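Side-chain contacts in CYCLIN domain-containing protein (Chaetomium thermophilum, PDB 6Z3U), which probably serves as the cyclin H-like subunit of the CAK complex, regulating the activity of its partner cyclin-dependent protein kinase: residues T129-P132 with Q133-L136; P334-R337 with E338-N342; I227-A230 with Y231-F234. All coordinates share one frame; numbering follows the deposited sequence.

How the contacts relate
All three contacts are local turns within one helical chain, at helix ends or in short loops. Contact 1 lies in the first cyclin-like region and starts helix 132-146; contact 3 forms a short helix in the C-terminal cyclin region; contact 2 is a surface turn that leads into helix 343-358. Their centres are 19 to 21 Å apart. Contacts 2 and 3 approach to about 5 Å between nearest atoms, and contact 1 stays about 10 Å from either. Helix 83-103 is common ground, meeting side chains of all three, while helix 108-124 meets contacts 1 and 3. In contact 1, Thr129 and Tyr130 also pack on Asp79 of the neighbouring protein kinase chain.

Contact 1: T129-P132 with Q133-L136; sequences TYPP and QEML
Pro131 and Met135 join the loop to the first turn of helix 132-146: Met135 N donates to Pro131 O at 3.0 Å, with an N-H...O angle of 179° and the donor nearly along the C=O axis. The same carbonyl takes a second, weak bond from Glu134 N at 3.1 Å. Pro131 is the N-cap, and the turn continues as Leu136 N bonds Pro132 O at 3.1 Å, its donor 36° above the carbonyl plane. Pro132 has no N-H to satisfy in this first turn. Among the side chains, Glu134 brings its CG to within 3.8 Å of Pro131 CG, the two chains meeting at a slant. With CG beside its own backbone N (chi1 -61°), Glu134 lays its methylene groups against the proline ring, and a bend at chi2 turns the carboxylate away to a salt bridge between OE2 and Arg162. Met135 CG lies 3.4 Å from Pro131 O and only loosely meets Tyr130 CB, at 4.4 Å. Tyr130 finds its polar partners further off: its OH bonds Arg365 and its carbonyl O bonds the Tyr122 hydroxyl. Gln133 OE1 makes a weak hydrogen bond to the Tyr93 hydroxyl of helix 83-103. Leu368 of helix 368-380 packs on Pro131, Glu134 and Met135, helix 83-103 meets Pro132, Gln133 and Leu136, and helix 108-124 meets Pro132 and Met135, so that this largely buried helix start is wedged among three helices.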
loop_
_atom_site.group_PDB
_atom_site.type_symbol
_atom_site.label_atom_id
_atom_site.label_comp_id
_atom_site.label_asym_id
_atom_site.label_seq_id
_atom_site.Cartn_x
_atom_site.Cartn_y
_atom_site.Cartn_z
ATOM N N THR A 129 -21.924 16.169 10.749
ATOM C CA THR A 129 -22.521 15.389 9.671
ATOM C C THR A 129 -22.515 13.891 9.954
ATOM O O THR A 129 -23.539 13.225 9.773
ATOM C CB THR A 129 -21.789 15.669 8.353
ATOM O OG1 THR A 129 -21.567 17.078 8.219
ATOM C CG2 THR A 129 -22.610 15.182 7.172
ATOM N N TYR A 130 -21.379 13.342 10.386
ATOM C CA TYR A 130 -21.251 11.917 10.660
ATOM C C TYR A 130 -20.729 11.698 12.075
ATOM O O TYR A 130 -19.897 12.476 12.559
ATOM C CB TYR A 130 -20.315 11.248 9.644
ATOM C CG TYR A 130 -20.765 11.406 8.207
ATOM C CD1 TYR A 130 -21.903 10.760 7.739
ATOM C CD2 TYR A 130 -20.053 12.201 7.317
ATOM C CE1 TYR A 130 -22.318 10.899 6.425
ATOM C CE2 TYR A 130 -20.461 12.349 6.000
ATOM C CZ TYR A 130 -21.594 11.696 5.559
ATOM O OH TYR A 130 -22.004 11.840 4.250
ATOM N N PRO A 131 -21.180 10.643 12.752
ATOM C CA PRO A 131 -20.897 10.497 14.191
ATOM C C PRO A 131 -19.459 10.090 14.450
ATOM O O PRO A 131 -19.032 9.001 14.042
ATOM C CB PRO A 131 -21.870 9.390 14.630
ATOM C CG PRO A 131 -22.137 8.600 13.399
ATOM C CD PRO A 131 -21.977 9.522 12.220
ATOM N N PRO A 132 -18.686 10.920 15.161
ATOM C CA PRO A 132 -17.296 10.533 15.457
ATOM C C PRO A 132 -17.183 9.316 16.356
ATOM O O PRO A 132 -16.171 8.609 16.293
ATOM C CB PRO A 132 -16.715 11.785 16.131
ATOM C CG PRO A 132 -17.894 12.513 16.670
ATOM C CD PRO A 132 -19.019 12.246 15.712
ATOM N N GLN A 133 -18.183 9.053 17.200
ATOM C CA GLN A 133 -18.131 7.871 18.049
ATOM C C GLN A 133 -18.088 6.598 17.215
ATOM O O GLN A 133 -17.460 5.611 17.614
ATOM C CB GLN A 133 -19.340 7.849 18.987
ATOM C CG GLN A 133 -19.240 6.837 20.113
ATOM C CD GLN A 133 -18.416 7.352 21.278
ATOM O OE1 GLN A 133 -18.670 8.440 21.798
ATOM N NE2 GLN A 133 -17.419 6.576 21.688
ATOM N N GLU A 134 -18.747 6.603 16.056
ATOM C CA GLU A 134 -18.779 5.450 15.165
ATOM C C GLU A 134 -17.593 5.438 14.204
ATOM O O GLU A 134 -16.944 4.402 14.031
ATOM C CB GLU A 134 -20.094 5.432 14.380
ATOM C CG GLU A 134 -21.343 5.333 15.249
ATOM C CD GLU A 134 -21.407 4.035 16.036
ATOM O OE1 GLU A 134 -20.941 4.019 17.196
ATOM O OE2 GLU A 134 -21.902 3.028 15.486
ATOM N N MET A 135 -17.306 6.576 13.567
ATOM C CA MET A 135 -16.166 6.646 12.660
ATOM C C MET A 135 -14.865 6.254 13.347
ATOM O O MET A 135 -13.918 5.840 12.670
ATOM C CB MET A 135 -16.038 8.056 12.082
ATOM C CG MET A 135 -17.194 8.484 11.183
ATOM S SD MET A 135 -17.407 7.457 9.713
ATOM C CE MET A 135 -18.637 6.297 10.297
ATOM N N LEU A 136 -14.796 6.373 14.674
ATOM C CA LEU A 136 -13.609 5.931 15.399
ATOM C C LEU A 136 -13.357 4.445 15.168
ATOM O O LEU A 136 -12.237 4.035 14.845
ATOM C CB LEU A 136 -13.777 6.234 16.890
ATOM C CG LEU A 136 -12.647 5.843 17.844
ATOM C CD1 LEU A 136 -12.734 6.688 19.106
ATOM C CD2 LEU A 136 -12.685 4.366 18.201
#

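Contact 2: P334-R337 with E338-N342; sequences PERR and EHWNN
Arg336 lays its guanidinium flat on the imidazole of His339, with centres 3.9 Å apart and planes at 16°. The two side chains run side by side in the same direction; His339 CD2 sits over the middle of the guanidinium, while Arg336 NH2 stands over the middle of the imidazole, 3.6 Å above its plane. Bends at chi2 and chi3 fold the arginine chain back into this stack, and His339 meets it with CG anti to its backbone N (chi1 166°). A salt bridge from Arg336 NE to Glu332 also ties down the guanidinium, and Glu332 accepts a hydrogen bond from Trp340 NE1 as well. Across the contact, Arg336 O receives only weak backbone bonds, from His339 N at 2.9 Å and from Trp340 N at 3.4 Å, and it lies 3.2 Å from Trp340 CD1. Arg337 and Glu338 meet mainly through the chain that links them, Glu338 CB being 3.7 Å from Arg337 C; one turn on, Asn341 CB comes to 3.8 Å from Arg337 O. The polar end of Arg337 departs to a salt bridge with Glu219. Trp340 packs on helix 83-103, Pro334 rests on helix 207-221, His339 touches helix 343-358, and Asn342 caps the N-terminus of that last helix through OD1 and Thr344 N.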
loop_
_atom_site.group_PDB
_atom_site.type_symbol
_atom_site.label_atom_id
_atom_site.label_comp_id
_atom_site.label_asym_id
_atom_site.label_seq_id
_atom_site.Cartn_x
_atom_site.Cartn_y
_atom_site.Cartn_z
ATOM N N PRO A 334 3.774 12.608 24.939
ATOM C CA PRO A 334 3.123 11.386 25.445
ATOM C C PRO A 334 2.530 11.521 26.836
ATOM O O PRO A 334 1.591 10.785 27.169
ATOM C CB PRO A 334 4.260 10.354 25.421
ATOM C CG PRO A 334 5.189 10.837 24.363
ATOM C CD PRO A 334 5.118 12.339 24.396
ATOM N N GLU A 335 3.050 12.427 27.668
ATOM C CA GLU A 335 2.495 12.587 29.008
ATOM C C GLU A 335 1.040 13.035 28.960
ATOM O O GLU A 335 0.282 12.783 29.903
ATOM C CB GLU A 335 3.321 13.594 29.812
ATOM C CG GLU A 335 4.702 13.103 30.220
ATOM C CD GLU A 335 5.622 12.896 29.037
ATOM O OE1 GLU A 335 5.644 13.767 28.142
ATOM O OE2 GLU A 335 6.317 11.859 28.995
ATOM N N ARG A 336 0.633 13.691 27.874
ATOM C CA ARG A 336 -0.737 14.163 27.724
ATOM C C ARG A 336 -1.737 13.035 27.515
ATOM O O ARG A 336 -2.938 13.315 27.420
ATOM C CB ARG A 336 -0.816 15.153 26.560
ATOM C CG ARG A 336 -0.015 16.429 26.787
ATOM C CD ARG A 336 -0.850 17.502 27.476
ATOM N NE ARG A 336 -1.837 18.083 26.572
ATOM C CZ ARG A 336 -2.700 19.036 26.909
ATOM N NH1 ARG A 336 -3.558 19.495 26.008
ATOM N NH2 ARG A 336 -2.711 19.529 28.142
ATOM N N ARG A 337 -1.283 11.780 27.440
ATOM C CA ARG A 337 -2.212 10.661 27.318
ATOM C C ARG A 337 -3.242 10.678 28.440
ATOM O O ARG A 337 -4.416 10.356 28.225
ATOM C CB ARG A 337 -1.449 9.337 27.336
ATOM C CG ARG A 337 -0.816 8.949 26.015
ATOM C CD ARG A 337 -0.159 7.579 26.115
ATOM N NE ARG A 337 1.080 7.497 25.343
ATOM C CZ ARG A 337 1.174 7.038 24.096
ATOM N NH1 ARG A 337 2.357 7.008 23.498
ATOM N NH2 ARG A 337 0.099 6.608 23.446
ATOM N N GLU A 338 -2.814 11.045 29.647
ATOM C CA GLU A 338 -3.715 11.096 30.790
ATOM C C GLU A 338 -4.636 12.309 30.754
ATOM O O GLU A 338 -5.715 12.267 31.354
ATOM C CB GLU A 338 -2.900 11.096 32.086
ATOM C CG GLU A 338 -1.991 9.882 32.232
ATOM C CD GLU A 338 -0.885 10.090 33.248
ATOM O OE1 GLU A 338 -1.105 10.831 34.230
ATOM O OE2 GLU A 338 0.210 9.514 33.058
ATOM N N HIS A 339 -4.238 13.380 30.062
ATOM C CA HIS A 339 -5.090 14.563 29.973
ATOM C C HIS A 339 -6.367 14.274 29.200
ATOM O O HIS A 339 -7.454 14.708 29.600
ATOM C CB HIS A 339 -4.325 15.710 29.314
ATOM C CG HIS A 339 -5.197 16.850 28.888
ATOM N ND1 HIS A 339 -5.783 17.715 29.785
ATOM C CD2 HIS A 339 -5.587 17.262 27.658
ATOM C CE1 HIS A 339 -6.494 18.615 29.127
ATOM N NE2 HIS A 339 -6.393 18.361 27.834
ATOM N N TRP A 340 -6.259 13.550 28.087
ATOM C CA TRP A 340 -7.420 13.253 27.260
ATOM C C TRP A 340 -8.230 12.071 27.774
ATOM O O TRP A 340 -9.299 11.792 27.222
ATOM C CB TRP A 340 -6.972 12.991 25.822
ATOM C CG TRP A 340 -6.289 14.173 25.198
ATOM C CD1 TRP A 340 -4.946 14.392 25.111
ATOM C CD2 TRP A 340 -6.921 15.302 24.583
ATOM N NE1 TRP A 340 -4.700 15.586 24.477
ATOM C CE2 TRP A 340 -5.896 16.164 24.142
ATOM C CE3 TRP A 340 -8.252 15.667 24.360
ATOM C CZ2 TRP A 340 -6.161 17.366 23.490
ATOM C CZ3 TRP A 340 -8.513 16.862 23.712
ATOM C CH2 TRP A 340 -7.474 17.697 23.284
ATOM N N ASN A 341 -7.750 11.371 28.802
ATOM C CA ASN A 341 -8.509 10.317 29.462
ATOM C C ASN A 341 -8.967 10.736 30.854
ATOM O O ASN A 341 -9.545 9.922 31.580
ATOM C CB ASN A 341 -7.678 9.035 29.544
ATOM C CG ASN A 341 -8.503 7.826 29.951
ATOM O OD1 ASN A 341 -9.694 7.740 29.647
ATOM N ND2 ASN A 341 -7.871 6.884 30.643
ATOM N N ASN A 342 -8.726 11.987 31.236
ATOM C CA ASN A 342 -9.107 12.465 32.556
ATOM C C ASN A 342 -10.616 12.656 32.636
ATOM O O ASN A 342 -11.242 13.193 31.718
ATOM C CB ASN A 342 -8.387 13.777 32.867
ATOM C CG ASN A 342 -8.645 14.273 34.281
ATOM O OD1 ASN A 342 -9.746 14.135 34.813
ATOM N ND2 ASN A 342 -7.622 14.861 34.893
#

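Contact 3: I227-A230 with Y231-F234; sequences ITDA and YFHF
The C-terminal cyclin region holds a short, weakly bonded helix, residues 230-233, in which Asp229 O and Ala230 O take the N-H groups three residues on. Asp229 O accepts from Phe232 N at 3.2 Å and Ala230 O from His233 N at 3.2 Å, both donors well above their carbonyl planes; Phe234 N adds a weak bond to Ala230 O. Asp229 CB lies in the plane of the Phe232 ring, 3.8 Å from CD2 at its edge, and the carboxylate is turned 64° from that ring. OD2 of Asp229 makes a salt bridge to Arg32. His233, with CG beside its backbone N (chi1 -46°), swings its ring back over the turn: CD2 comes to 3.1 Å from Asp229 O and NE2 to 3.7 Å from Asp229 CB, while ND1 is hydrogen-bonded to Phe23 O. With His233 replaced by alanine, Phe23 O is likely to lose its imidazole partner, and Asp229 CB the ring that lies against it. Leu28 touches Asp229, Phe232 and His233, so helix 25-48 packs against this short helical turn, which lies between helix 224-227 and helix 236-247 of the all-helical C-terminal cyclin region.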
loop_
_atom_site.group_PDB
_atom_site.type_symbol
_atom_site.label_atom_id
_atom_site.label_comp_id
_atom_site.label_asym_id
_atom_site.label_seq_id
_atom_site.Cartn_x
_atom_site.Cartn_y
_atom_site.Cartn_z
ATOM N N ILE A 227 -1.830 13.057 17.277
ATOM C CA ILE A 227 -2.839 13.908 17.894
ATOM C C ILE A 227 -2.772 15.342 17.380
ATOM O O ILE A 227 -3.754 16.086 17.514
ATOM C CB ILE A 227 -2.688 13.892 19.425
ATOM C CG1 ILE A 227 -2.807 12.461 19.960
ATOM C CG2 ILE A 227 -3.734 14.771 20.084
ATOM C CD1 ILE A 227 -4.118 11.766 19.612
ATOM N N THR A 228 -1.649 15.747 16.798
ATOM C CA THR A 228 -1.463 17.075 16.236
ATOM C C THR A 228 -1.475 16.983 14.711
ATOM O O THR A 228 -1.598 15.900 14.131
ATOM C CB THR A 228 -0.160 17.694 16.746
ATOM O OG1 THR A 228 -0.171 19.107 16.502
ATOM C CG2 THR A 228 1.042 17.069 16.049
ATOM N N ASP A 229 -1.339 18.139 14.057
ATOM C CA ASP A 229 -1.348 18.219 12.599
ATOM C C ASP A 229 0.030 17.993 11.983
ATOM O O ASP A 229 0.326 18.551 10.918
ATOM C CB ASP A 229 -1.907 19.573 12.157
ATOM C CG ASP A 229 -3.348 19.771 12.574
ATOM O OD1 ASP A 229 -4.036 18.763 12.846
ATOM O OD2 ASP A 229 -3.796 20.935 12.626
ATOM N N ALA A 230 0.878 17.183 12.617
ATOM C CA ALA A 230 2.241 17.006 12.124
ATOM C C ALA A 230 2.257 16.428 10.713
ATOM O O ALA A 230 3.008 16.900 9.851
ATOM C CB ALA A 230 3.028 16.108 13.079
ATOM N N TYR A 231 1.435 15.409 10.454
ATOM C CA TYR A 231 1.477 14.741 9.156
ATOM C C TYR A 231 1.146 15.693 8.014
ATOM O O TYR A 231 1.664 15.529 6.903
ATOM C CB TYR A 231 0.507 13.557 9.142
ATOM C CG TYR A 231 1.047 12.294 9.773
ATOM C CD1 TYR A 231 1.743 12.334 10.973
ATOM C CD2 TYR A 231 0.847 11.059 9.172
ATOM C CE1 TYR A 231 2.234 11.180 11.551
ATOM C CE2 TYR A 231 1.332 9.899 9.745
ATOM C CZ TYR A 231 2.023 9.966 10.935
ATOM O OH TYR A 231 2.509 8.816 11.508
ATOM N N PHE A 232 0.302 16.696 8.264
ATOM C CA PHE A 232 -0.160 17.565 7.191
ATOM C C PHE A 232 0.886 18.583 6.754
ATOM O O PHE A 232 0.817 19.074 5.622
ATOM C CB PHE A 232 -1.427 18.318 7.617
ATOM C CG PHE A 232 -2.577 17.421 7.979
ATOM C CD1 PHE A 232 -3.106 16.538 7.053
ATOM C CD2 PHE A 232 -3.143 17.480 9.240
ATOM C CE1 PHE A 232 -4.167 15.718 7.386
ATOM C CE2 PHE A 232 -4.203 16.665 9.576
ATOM C CZ PHE A 232 -4.716 15.785 8.648
ATOM N N HIS A 233 1.851 18.906 7.616
ATOM C CA HIS A 233 2.822 19.950 7.329
ATOM C C HIS A 233 4.258 19.458 7.248
ATOM O O HIS A 233 5.133 20.236 6.850
ATOM C CB HIS A 233 2.740 21.051 8.398
ATOM C CG HIS A 233 1.341 21.475 8.715
ATOM N ND1 HIS A 233 0.481 21.976 7.763
ATOM C CD2 HIS A 233 0.651 21.469 9.881
ATOM C CE1 HIS A 233 -0.678 22.262 8.327
ATOM N NE2 HIS A 233 -0.602 21.964 9.612
ATOM N N PHE A 234 4.530 18.203 7.601
ATOM C CA PHE A 234 5.896 17.705 7.654
ATOM C C PHE A 234 5.955 16.289 7.105
ATOM O O PHE A 234 4.964 15.555 7.112
ATOM C CB PHE A 234 6.445 17.743 9.085
ATOM C CG PHE A 234 6.361 19.096 9.725
ATOM C CD1 PHE A 234 7.281 20.083 9.413
ATOM C CD2 PHE A 234 5.360 19.385 10.638
ATOM C CE1 PHE A 234 7.206 21.331 9.999
ATOM C CE2 PHE A 234 5.280 20.631 11.228
ATOM C CZ PHE A 234 6.205 21.606 10.909
#